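Local coordinates for protein LSM2-LSM8 complex subunit lsm8 (Schizosaccharomyces pombe, PDB 6PPN) that forms part of the nuclear LSM2-LSM8 complex, which binds U6 snRNA ending in a cyclic 2',3' phosphate and takes part in spliceosome assembly, at residues 10-15 / 40-45; 17-22 / 56-61; 23-28 / 32-37. All coordinates share one frame; numbering follows the deposited sequence.

From the N terminus, strand 10-15 leads into strand 20-28, whose opening residues 20-22 serve interaction 2 and whose remainder, 23-28, forms interaction 3. Interaction 3 closes the shortest loop, a hairpin with strand 34-36, and it lies within the loops closed by each of the other two. Strand 39-43 then returns to strand 20-28, and interaction 1 links it to strand 10-15 on the other side of that strand. Interaction 2 starts inside the loop of interaction 1 and ends beyond it, at strand 58-60, so the two cross. Backbone bonds join the three contacts: Val13 to Val21, Leu22 to Phe40, and Leu36 to Tyr58. Together they hold the curled antiparallel Sm sheet.

Interaction 1 of 3, residues 10-15 / 40-45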
loop_
_atom_site.group_PDB
_atom_site.type_symbol
_atom_site.label_atom_id
_atom_site.label_comp_id
_atom_site.label_asym_id
_atom_site.label_seq_id
_atom_site.Cartn_x
_atom_site.Cartn_y
_atom_site.Cartn_z
ATOM N N ARG H 10 -26.602 -8.062 3.710
ATOM C CA ARG H 10 -25.498 -9.012 3.775
ATOM C C ARG H 10 -24.530 -8.738 2.643
ATOM O O ARG H 10 -24.929 -8.530 1.497
ATOM C CB ARG H 10 -25.979 -10.453 3.693
ATOM C CG ARG H 10 -26.835 -10.871 4.868
ATOM C CD ARG H 10 -26.139 -10.676 6.231
ATOM N NE ARG H 10 -25.100 -11.666 6.535
ATOM C CZ ARG H 10 -24.500 -11.788 7.727
ATOM N NH1 ARG H 10 -24.833 -10.993 8.737
ATOM N NH2 ARG H 10 -23.562 -12.712 7.919
ATOM N N VAL H 11 -23.257 -8.710 2.980
ATOM C CA VAL H 11 -22.206 -8.247 2.102
ATOM C C VAL H 11 -21.027 -9.191 2.291
ATOM O O VAL H 11 -20.878 -9.808 3.348
ATOM C CB VAL H 11 -21.905 -6.789 2.489
ATOM C CG1 VAL H 11 -20.452 -6.556 2.720
ATOM C CG2 VAL H 11 -22.563 -5.825 1.500
ATOM N N GLN H 12 -20.193 -9.335 1.265
ATOM C CA GLN H 12 -19.053 -10.244 1.327
ATOM C C GLN H 12 -17.804 -9.465 0.947
ATOM O O GLN H 12 -17.671 -9.023 -0.189
ATOM C CB GLN H 12 -19.220 -11.453 0.403
ATOM C CG GLN H 12 -17.903 -12.238 0.229
ATOM C CD GLN H 12 -18.062 -13.538 -0.545
ATOM O OE1 GLN H 12 -18.640 -14.505 -0.045
ATOM N NE2 GLN H 12 -17.545 -13.566 -1.772
ATOM N N VAL H 13 -16.876 -9.330 1.882
ATOM C CA VAL H 13 -15.692 -8.504 1.701
ATOM C C VAL H 13 -14.526 -9.413 1.390
ATOM O O VAL H 13 -14.309 -10.412 2.091
ATOM C CB VAL H 13 -15.378 -7.680 2.961
ATOM C CG1 VAL H 13 -14.087 -6.891 2.728
ATOM C CG2 VAL H 13 -16.538 -6.729 3.311
ATOM N N ILE H 14 -13.776 -9.070 0.348
ATOM C CA ILE H 14 -12.494 -9.691 0.055
ATOM C C ILE H 14 -11.428 -8.676 0.423
ATOM O O ILE H 14 -11.427 -7.558 -0.115
ATOM C CB ILE H 14 -12.355 -10.075 -1.419
ATOM C CG1 ILE H 14 -13.572 -10.855 -1.872
ATOM C CG2 ILE H 14 -11.104 -10.900 -1.597
ATOM C CD1 ILE H 14 -13.537 -12.183 -1.392
ATOM N N THR H 15 -10.512 -9.067 1.305
ATOM C CA THR H 15 -9.475 -8.175 1.793
ATOM C C THR H 15 -8.171 -8.408 1.046
ATOM O O THR H 15 -8.018 -9.369 0.275
ATOM C CB THR H 15 -9.273 -8.386 3.289
ATOM O OG1 THR H 15 -8.931 -9.738 3.513
ATOM C CG2 THR H 15 -10.541 -8.160 4.017
ATOM N N PHE H 40 -18.779 -13.207 9.796
ATOM C CA PHE H 40 -18.009 -14.432 9.972
ATOM C C PHE H 40 -17.042 -14.532 8.806
ATOM O O PHE H 40 -17.230 -13.897 7.767
ATOM C CB PHE H 40 -18.923 -15.660 10.100
ATOM C CG PHE H 40 -19.834 -15.859 8.929
ATOM C CD1 PHE H 40 -21.101 -15.302 8.924
ATOM C CD2 PHE H 40 -19.424 -16.602 7.829
ATOM C CE1 PHE H 40 -21.947 -15.478 7.841
ATOM C CE2 PHE H 40 -20.269 -16.786 6.743
ATOM C CZ PHE H 40 -21.534 -16.227 6.753
ATOM N N GLU H 41 -15.959 -15.272 8.999
ATOM C CA GLU H 41 -15.006 -15.491 7.920
ATOM C C GLU H 41 -15.292 -16.844 7.308
ATOM O O GLU H 41 -15.654 -17.773 8.022
ATOM C CB GLU H 41 -13.560 -15.455 8.410
ATOM C CG GLU H 41 -12.589 -15.878 7.330
ATOM C CD GLU H 41 -11.133 -15.616 7.668
ATOM O OE1 GLU H 41 -10.298 -15.720 6.745
ATOM O OE2 GLU H 41 -10.825 -15.292 8.834
ATOM N N ARG H 42 -15.118 -16.957 5.996
ATOM C CA ARG H 42 -15.206 -18.238 5.302
ATOM C C ARG H 42 -13.825 -18.597 4.788
ATOM O O ARG H 42 -13.169 -17.773 4.140
ATOM C CB ARG H 42 -16.173 -18.184 4.115
ATOM C CG ARG H 42 -17.563 -18.644 4.389
ATOM C CD ARG H 42 -18.469 -18.345 3.182
ATOM N NE ARG H 42 -19.851 -18.719 3.493
ATOM C CZ ARG H 42 -20.917 -18.308 2.816
ATOM N NH1 ARG H 42 -20.773 -17.503 1.779
ATOM N NH2 ARG H 42 -22.132 -18.703 3.184
ATOM N N ILE H 43 -13.376 -19.796 5.107
ATOM C CA ILE H 43 -12.120 -20.313 4.587
ATOM C C ILE H 43 -12.471 -21.476 3.673
ATOM O O ILE H 43 -12.758 -22.588 4.133
ATOM C CB ILE H 43 -11.154 -20.726 5.697
ATOM C CG1 ILE H 43 -10.908 -19.534 6.634
ATOM C CG2 ILE H 43 -9.861 -21.215 5.090
ATOM C CD1 ILE H 43 -10.013 -19.848 7.802
ATOM N N ILE H 44 -12.537 -21.182 2.387
ATOM C CA ILE H 44 -12.629 -22.166 1.317
ATOM C C ILE H 44 -11.215 -22.551 0.918
ATOM O O ILE H 44 -10.339 -21.694 0.789
ATOM C CB ILE H 44 -13.407 -21.588 0.118
ATOM C CG1 ILE H 44 -14.882 -21.463 0.458
ATOM C CG2 ILE H 44 -13.138 -22.370 -1.184
ATOM C CD1 ILE H 44 -15.622 -20.602 -0.530
ATOM N N SER H 45 -10.984 -23.847 0.751
ATOM C CA SER H 45 -9.690 -24.370 0.356
ATOM C C SER H 45 -9.914 -25.494 -0.648
ATOM O O SER H 45 -11.048 -25.835 -0.993
ATOM C CB SER H 45 -8.923 -24.878 1.567
ATOM O OG SER H 45 -9.453 -26.129 1.950
HETATM O O HOH W 1 -18.507 -17.192 0.061
#
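Arg10 and Phe40 meet at about a right angle, the end of the arginine reaching the ring while the guanidinium and ring planes stay only 23° apart. The touching atom is Arg10 NH2, 3.2 Å from Phe40 CE1, and the phenyl carbons lie at the edge of the guanidinium. Bends at chi2 and chi3 (-75°) carry the guanidinium over Gly23 of the intervening strand 20-28. There NH1 bonds to Ser24 OG and NH2 to the carbonyl of Asp38.

Gln12 and Arg42 also cross nearly at right angles, with the amide and guanidinium planes 84° apart. Gln12 OE1 and Arg42 NH1 are 4.1 Å apart, and a water spans them: it donates to Gln12 OE1 at 2.7 Å and accepts from Arg42 NH1 at 2.9 Å. Gln12 NE2 is bonded to the backbone of a neighbouring subunit, and the guanidinium of Arg42 makes a cation-pi contact with Trp81.

Strands 10-15 and 39-43 both flank strand 20-28 in the Sm sheet, and these side chains meet across it. No direct hydrogen bond joins the segments. Their link rests on an arginine-aromatic contact and a water bridge, the stronger polar bonds of Arg10 and Gln12 being made to other partners.

Interaction 2 of 3, residues 17-22 / 56-61; sequences DGRVVL and GVYLLR. With nucleotides of chain A.
The Tyr58 ring meets Val21 obliquely, with Val21 CG2 4.4 Å from Tyr58 CD2, and an aromatic side chain of a neighbouring subunit stacks on the same tyrosine. At the phenol end the guanidinium of Arg19 turns its edge to the hydroxyl, Arg19 NH1 standing 4.2 Å from Tyr58 OH. A water bridges the two side chains, accepting from Arg19 NE at 2.9 Å and hydrogen-bonded to Tyr58 OH at 2.7 Å. Asp17 OD2 is 3.4 Å from Arg19 NE but well out of the guanidinium plane, so its attraction is one of charge alone. Arg19 NH1 and Asp17 OD2 each form a salt bridge with a neighbouring subunit, which places this polar cluster at the interface.

The other guanidinium, that of Arg61, lays one face on the uracil of U2 of chain A, as part of the uridine-binding site of the Sm fold. The base atom N1 sits 3.4 Å above its plane, offset toward the rim. The chain stretches from CG to NE, with CG anti to the backbone N (chi1 -179°), carrying the flat group out to the base. Arg61 NH2 also comes within 3.0 Å of O4' of the U2 ribose, while NE forms a salt bridge with Glu63.

Val21 and Leu60 both pack on Leu36 of strand 34-36, which pairs with both 20-28 and 58-60. Strand 20-28 also pairs with 10-15 and 39-43, and 58-60 with an antiparallel strand of a neighbouring subunit, the way Sm rings are joined.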
loop_
_atom_site.group_PDB
_atom_site.type_symbol
_atom_site.label_atom_id
_atom_site.label_comp_id
_atom_site.label_asym_id
_atom_site.label_seq_id
_atom_site.Cartn_x
_atom_site.Cartn_y
_atom_site.Cartn_z
ATOM N N ASP H 17 -5.362 -9.400 2.066
ATOM C CA ASP H 17 -4.676 -10.632 2.431
ATOM C C ASP H 17 -5.462 -11.864 2.014
ATOM O O ASP H 17 -5.119 -12.974 2.433
ATOM C CB ASP H 17 -4.381 -10.678 3.939
ATOM C CG ASP H 17 -5.606 -10.370 4.793
ATOM O OD1 ASP H 17 -6.717 -10.276 4.234
ATOM O OD2 ASP H 17 -5.468 -10.237 6.036
ATOM N N GLY H 18 -6.476 -11.706 1.162
ATOM C CA GLY H 18 -7.160 -12.856 0.591
ATOM C C GLY H 18 -8.285 -13.416 1.432
ATOM O O GLY H 18 -8.860 -14.445 1.066
ATOM N N ARG H 19 -8.652 -12.765 2.523
ATOM C CA ARG H 19 -9.654 -13.365 3.385
ATOM C C ARG H 19 -11.041 -12.985 2.890
ATOM O O ARG H 19 -11.219 -11.998 2.185
ATOM C CB ARG H 19 -9.483 -12.916 4.845
ATOM C CG ARG H 19 -8.408 -13.658 5.591
ATOM C CD ARG H 19 -7.383 -12.769 6.236
ATOM N NE ARG H 19 -7.709 -12.286 7.577
ATOM C CZ ARG H 19 -6.855 -12.317 8.602
ATOM N NH1 ARG H 19 -7.213 -11.846 9.784
ATOM N NH2 ARG H 19 -5.642 -12.841 8.451
ATOM N N VAL H 20 -12.024 -13.807 3.246
ATOM C CA VAL H 20 -13.405 -13.640 2.809
ATOM C C VAL H 20 -14.231 -13.474 4.073
ATOM O O VAL H 20 -14.277 -14.392 4.897
ATOM C CB VAL H 20 -13.885 -14.856 1.999
ATOM C CG1 VAL H 20 -15.361 -14.696 1.609
ATOM C CG2 VAL H 20 -13.026 -15.024 0.747
ATOM N N VAL H 21 -14.856 -12.311 4.270
ATOM C CA VAL H 21 -15.685 -12.159 5.464
ATOM C C VAL H 21 -17.045 -11.602 5.085
ATOM O O VAL H 21 -17.147 -10.639 4.326
ATOM C CB VAL H 21 -15.020 -11.291 6.569
ATOM C CG1 VAL H 21 -13.530 -11.618 6.710
ATOM C CG2 VAL H 21 -15.218 -9.856 6.353
ATOM N N LEU H 22 -18.089 -12.223 5.607
ATOM C CA LEU H 22 -19.460 -11.872 5.286
ATOM C C LEU H 22 -20.086 -11.199 6.486
ATOM O O LEU H 22 -19.809 -11.582 7.632
ATOM C CB LEU H 22 -20.278 -13.114 4.930
ATOM C CG LEU H 22 -19.974 -13.722 3.561
ATOM C CD1 LEU H 22 -18.774 -14.667 3.651
ATOM C CD2 LEU H 22 -21.225 -14.438 3.024
ATOM N N GLY H 56 -18.401 -11.555 14.892
ATOM C CA GLY H 56 -19.094 -10.504 15.621
ATOM C C GLY H 56 -19.034 -9.202 14.849
ATOM O O GLY H 56 -19.240 -9.166 13.629
ATOM N N VAL H 57 -18.755 -8.102 15.559
ATOM C CA VAL H 57 -18.619 -6.792 14.929
ATOM C C VAL H 57 -17.180 -6.605 14.487
ATOM O O VAL H 57 -16.247 -6.787 15.280
ATOM C CB VAL H 57 -19.040 -5.665 15.884
ATOM C CG1 VAL H 57 -18.971 -4.358 15.154
ATOM C CG2 VAL H 57 -20.450 -5.900 16.446
ATOM N N TYR H 58 -17.014 -6.195 13.237
ATOM C CA TYR H 58 -15.740 -6.186 12.523
ATOM C C TYR H 58 -15.583 -4.826 11.889
ATOM O O TYR H 58 -16.409 -4.448 11.060
ATOM C CB TYR H 58 -15.728 -7.244 11.434
ATOM C CG TYR H 58 -14.437 -7.988 11.279
ATOM C CD1 TYR H 58 -13.893 -8.673 12.339
ATOM C CD2 TYR H 58 -13.797 -8.053 10.048
ATOM C CE1 TYR H 58 -12.732 -9.388 12.204
ATOM C CE2 TYR H 58 -12.627 -8.772 9.901
ATOM C CZ TYR H 58 -12.101 -9.427 10.986
ATOM O OH TYR H 58 -10.938 -10.149 10.855
ATOM N N LEU H 59 -14.599 -4.053 12.327
ATOM C CA LEU H 59 -14.263 -2.802 11.658
ATOM C C LEU H 59 -13.055 -3.041 10.751
ATOM O O LEU H 59 -11.981 -3.413 11.228
ATOM C CB LEU H 59 -13.978 -1.710 12.690
ATOM C CG LEU H 59 -14.185 -0.256 12.266
ATOM C CD1 LEU H 59 -14.142 0.582 13.497
ATOM C CD2 LEU H 59 -13.143 0.221 11.259
ATOM N N LEU H 60 -13.220 -2.848 9.456
ATOM C CA LEU H 60 -12.158 -3.146 8.503
ATOM C C LEU H 60 -11.595 -1.821 8.013
ATOM O O LEU H 60 -12.354 -0.940 7.592
ATOM C CB LEU H 60 -12.661 -3.935 7.296
ATOM C CG LEU H 60 -13.029 -5.402 7.512
ATOM C CD1 LEU H 60 -14.540 -5.567 7.640
ATOM C CD2 LEU H 60 -12.468 -6.269 6.397
ATOM N N ARG H 61 -10.278 -1.671 8.075
ATOM C CA ARG H 61 -9.662 -0.446 7.588
ATOM C C ARG H 61 -9.654 -0.489 6.067
ATOM O O ARG H 61 -9.268 -1.505 5.484
ATOM C CB ARG H 61 -8.252 -0.310 8.145
ATOM C CG ARG H 61 -7.510 0.959 7.709
ATOM C CD ARG H 61 -6.195 1.117 8.501
ATOM N NE ARG H 61 -5.348 2.147 7.906
ATOM C CZ ARG H 61 -5.417 3.442 8.218
ATOM N NH1 ARG H 61 -6.286 3.879 9.134
ATOM N NH2 ARG H 61 -4.604 4.303 7.626
ATOM P P U A 2 -3.258 8.481 4.519
ATOM O OP1 U A 2 -2.418 9.004 3.404
ATOM O OP2 U A 2 -4.393 9.291 5.033
ATOM O "O5'" U A 2 -3.934 7.092 4.179
ATOM C "C5'" U A 2 -3.129 5.947 3.957
ATOM C "C4'" U A 2 -3.991 4.813 3.498
ATOM O "O4'" U A 2 -4.857 4.421 4.598
ATOM C "C3'" U A 2 -4.920 5.148 2.332
ATOM O "O3'" U A 2 -5.200 3.936 1.653
ATOM C "C2'" U A 2 -6.187 5.551 3.051
ATOM O "O2'" U A 2 -7.345 5.483 2.252
ATOM C "C1'" U A 2 -6.199 4.522 4.182
ATOM N N1 U A 2 -7.029 4.887 5.331
ATOM C C2 U A 2 -7.992 3.984 5.737
ATOM O O2 U A 2 -8.159 2.878 5.202
ATOM N N3 U A 2 -8.738 4.408 6.810
ATOM C C4 U A 2 -8.619 5.608 7.496
ATOM O O4 U A 2 -9.364 5.871 8.451
ATOM C C5 U A 2 -7.605 6.479 6.999
ATOM C C6 U A 2 -6.871 6.100 5.952
HETATM O O HOH W 2 -10.064 -12.098 9.221
#

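Interaction 3 of 3, residues 23-28 / 32-37. With nucleotides of chain A.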
loop_
_atom_site.group_PDB
_atom_site.type_symbol
_atom_site.label_atom_id
_atom_site.label_comp_id
_atom_site.label_asym_id
_atom_site.label_seq_id
_atom_site.Cartn_x
_atom_site.Cartn_y
_atom_site.Cartn_z
ATOM N N GLY H 23 -20.952 -10.226 6.238
ATOM C CA GLY H 23 -21.699 -9.657 7.354
ATOM C C GLY H 23 -22.617 -8.554 6.876
ATOM O O GLY H 23 -22.677 -8.245 5.689
ATOM N N SER H 24 -23.366 -7.983 7.822
ATOM C CA SER H 24 -24.272 -6.890 7.497
ATOM C C SER H 24 -23.542 -5.555 7.465
ATOM O O SER H 24 -22.834 -5.196 8.413
ATOM C CB SER H 24 -25.409 -6.855 8.499
ATOM O OG SER H 24 -26.021 -8.126 8.507
ATOM N N LEU H 25 -23.701 -4.813 6.370
ATOM C CA LEU H 25 -22.980 -3.548 6.256
ATOM C C LEU H 25 -23.705 -2.527 7.113
ATOM O O LEU H 25 -24.858 -2.176 6.838
ATOM C CB LEU H 25 -22.878 -3.093 4.804
ATOM C CG LEU H 25 -22.074 -1.809 4.543
ATOM C CD1 LEU H 25 -20.624 -2.014 4.982
ATOM C CD2 LEU H 25 -22.098 -1.427 3.078
ATOM N N LYS H 26 -23.049 -2.078 8.179
ATOM C CA LYS H 26 -23.649 -1.082 9.048
ATOM C C LYS H 26 -23.100 0.309 8.788
ATOM O O LYS H 26 -23.706 1.291 9.217
ATOM C CB LYS H 26 -23.435 -1.464 10.523
ATOM C CG LYS H 26 -23.837 -2.899 10.834
ATOM C CD LYS H 26 -25.335 -3.181 10.677
ATOM C CE LYS H 26 -26.192 -2.477 11.684
ATOM N NZ LYS H 26 -27.669 -2.733 11.432
ATOM N N GLY H 27 -21.995 0.435 8.072
ATOM C CA GLY H 27 -21.585 1.787 7.756
ATOM C C GLY H 27 -20.256 1.781 7.049
ATOM O O GLY H 27 -19.565 0.772 7.089
ATOM N N PHE H 28 -19.897 2.890 6.398
ATOM C CA PHE H 28 -18.634 3.015 5.704
ATOM C C PHE H 28 -18.258 4.489 5.679
ATOM O O PHE H 28 -19.070 5.363 5.991
ATOM C CB PHE H 28 -18.751 2.473 4.281
ATOM C CG PHE H 28 -19.727 3.225 3.442
ATOM C CD1 PHE H 28 -21.077 2.932 3.507
ATOM C CD2 PHE H 28 -19.303 4.237 2.600
ATOM C CE1 PHE H 28 -21.992 3.632 2.740
ATOM C CE2 PHE H 28 -20.196 4.945 1.838
ATOM C CZ PHE H 28 -21.561 4.645 1.898
ATOM N N THR H 32 -13.287 3.907 2.656
ATOM C CA THR H 32 -13.742 2.522 2.577
ATOM C C THR H 32 -13.531 1.751 3.871
ATOM O O THR H 32 -13.666 0.524 3.853
ATOM C CB THR H 32 -13.072 1.752 1.421
ATOM O OG1 THR H 32 -12.615 2.688 0.441
ATOM C CG2 THR H 32 -14.060 0.825 0.704
ATOM N N ASN H 33 -13.243 2.415 5.003
ATOM C CA ASN H 33 -13.446 1.745 6.287
ATOM C C ASN H 33 -14.860 1.176 6.284
ATOM O O ASN H 33 -15.764 1.762 5.697
ATOM C CB ASN H 33 -13.287 2.717 7.469
ATOM C CG ASN H 33 -11.873 3.292 7.602
ATOM O OD1 ASN H 33 -10.877 2.640 7.280
ATOM N ND2 ASN H 33 -11.792 4.554 8.060
ATOM N N LEU H 34 -15.047 0.004 6.877
ATOM C CA LEU H 34 -16.364 -0.627 6.884
ATOM C C LEU H 34 -16.677 -1.110 8.290
ATOM O O LEU H 34 -15.771 -1.473 9.039
ATOM C CB LEU H 34 -16.445 -1.834 5.946
ATOM C CG LEU H 34 -15.930 -1.670 4.526
ATOM C CD1 LEU H 34 -15.934 -3.031 3.859
ATOM C CD2 LEU H 34 -16.799 -0.705 3.738
ATOM N N ILE H 35 -17.971 -1.120 8.641
ATOM C CA ILE H 35 -18.470 -1.838 9.809
ATOM C C ILE H 35 -19.315 -3.000 9.304
ATOM O O ILE H 35 -20.334 -2.784 8.638
ATOM C CB ILE H 35 -19.331 -0.948 10.719
ATOM C CG1 ILE H 35 -18.585 0.295 11.186
ATOM C CG2 ILE H 35 -19.814 -1.755 11.931
ATOM C CD1 ILE H 35 -19.533 1.349 11.794
ATOM N N LEU H 36 -18.967 -4.214 9.710
ATOM C CA LEU H 36 -19.808 -5.381 9.493
ATOM C C LEU H 36 -20.271 -5.908 10.843
ATOM O O LEU H 36 -19.488 -5.959 11.792
ATOM C CB LEU H 36 -19.043 -6.485 8.775
ATOM C CG LEU H 36 -18.352 -6.084 7.489
ATOM C CD1 LEU H 36 -17.783 -7.323 6.828
ATOM C CD2 LEU H 36 -19.328 -5.419 6.624
ATOM N N SER H 37 -21.542 -6.279 10.948
ATOM C CA SER H 37 -22.030 -6.923 12.159
ATOM C C SER H 37 -22.550 -8.309 11.826
ATOM O O SER H 37 -22.817 -8.621 10.663
ATOM C CB SER H 37 -23.117 -6.094 12.833
ATOM O OG SER H 37 -24.253 -6.015 12.007
ATOM P P U A 2 -3.258 8.481 4.519
ATOM O OP1 U A 2 -2.418 9.004 3.404
ATOM O OP2 U A 2 -4.393 9.291 5.033
ATOM O "O5'" U A 2 -3.934 7.092 4.179
ATOM C "C5'" U A 2 -3.129 5.947 3.957
ATOM C "C4'" U A 2 -3.991 4.813 3.498
ATOM O "O4'" U A 2 -4.857 4.421 4.598
ATOM C "C3'" U A 2 -4.920 5.148 2.332
ATOM O "O3'" U A 2 -5.200 3.936 1.653
ATOM C "C2'" U A 2 -6.187 5.551 3.051
ATOM O "O2'" U A 2 -7.345 5.483 2.252
ATOM C "C1'" U A 2 -6.199 4.522 4.182
ATOM N N1 U A 2 -7.029 4.887 5.331
ATOM C C2 U A 2 -7.992 3.984 5.737
ATOM O O2 U A 2 -8.159 2.878 5.202
ATOM N N3 U A 2 -8.738 4.408 6.810
ATOM C C4 U A 2 -8.619 5.608 7.496
ATOM O O4 U A 2 -9.364 5.871 8.451
ATOM C C5 U A 2 -7.605 6.479 6.999
ATOM C C6 U A 2 -6.871 6.100 5.952
#
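Ser24 and Ser37 exchange a reciprocal pair of backbone hydrogen bonds, 3.0 Å both from Ser24 N to Ser37 O and from Ser37 N to Ser24 O. Beyond them Lys26 N donates to Ile35 O at 2.8 Å, and Ile35 N to Gly27 O at 2.9 Å, both bonds of Ile35 marking a beta bulge at Lys26 and Gly27. On one face Leu25 CD1 reaches Leu36 CD2 at 4.0 Å, while Leu34 CD2 packs on Phe28 CB. The bent chain of Lys26 folds over Ser37, bringing CD to 3.3 Å from Ser37 OG, before its amine pairs with Glu8.

At the far end Asn33, its CG anti to the carbonyl carbon (chi1 -64°), reads the uracil of U2 of chain A through both halves of its amide. Its OD1 accepts from U2 N3 at 2.8 Å (165° at the hydrogen), and its ND2 donates to U2 O4 at 2.8 Å. Behind it, Gly62 N donates to OD1 and Asp29 accepts from ND2, fixing which end of the amide faces which base atom. A leucine here would probably leave U2 N3 and O4, and also Gly62 N and Asp29, without their partner.

Val13 backs Leu34 and Leu36 from strand 10-15, and Arg61 lies beside Asn33. This antiparallel hairpin with a base-reading asparagine in the loop before its second strand is characteristic of the Sm fold and its uridine-binding site.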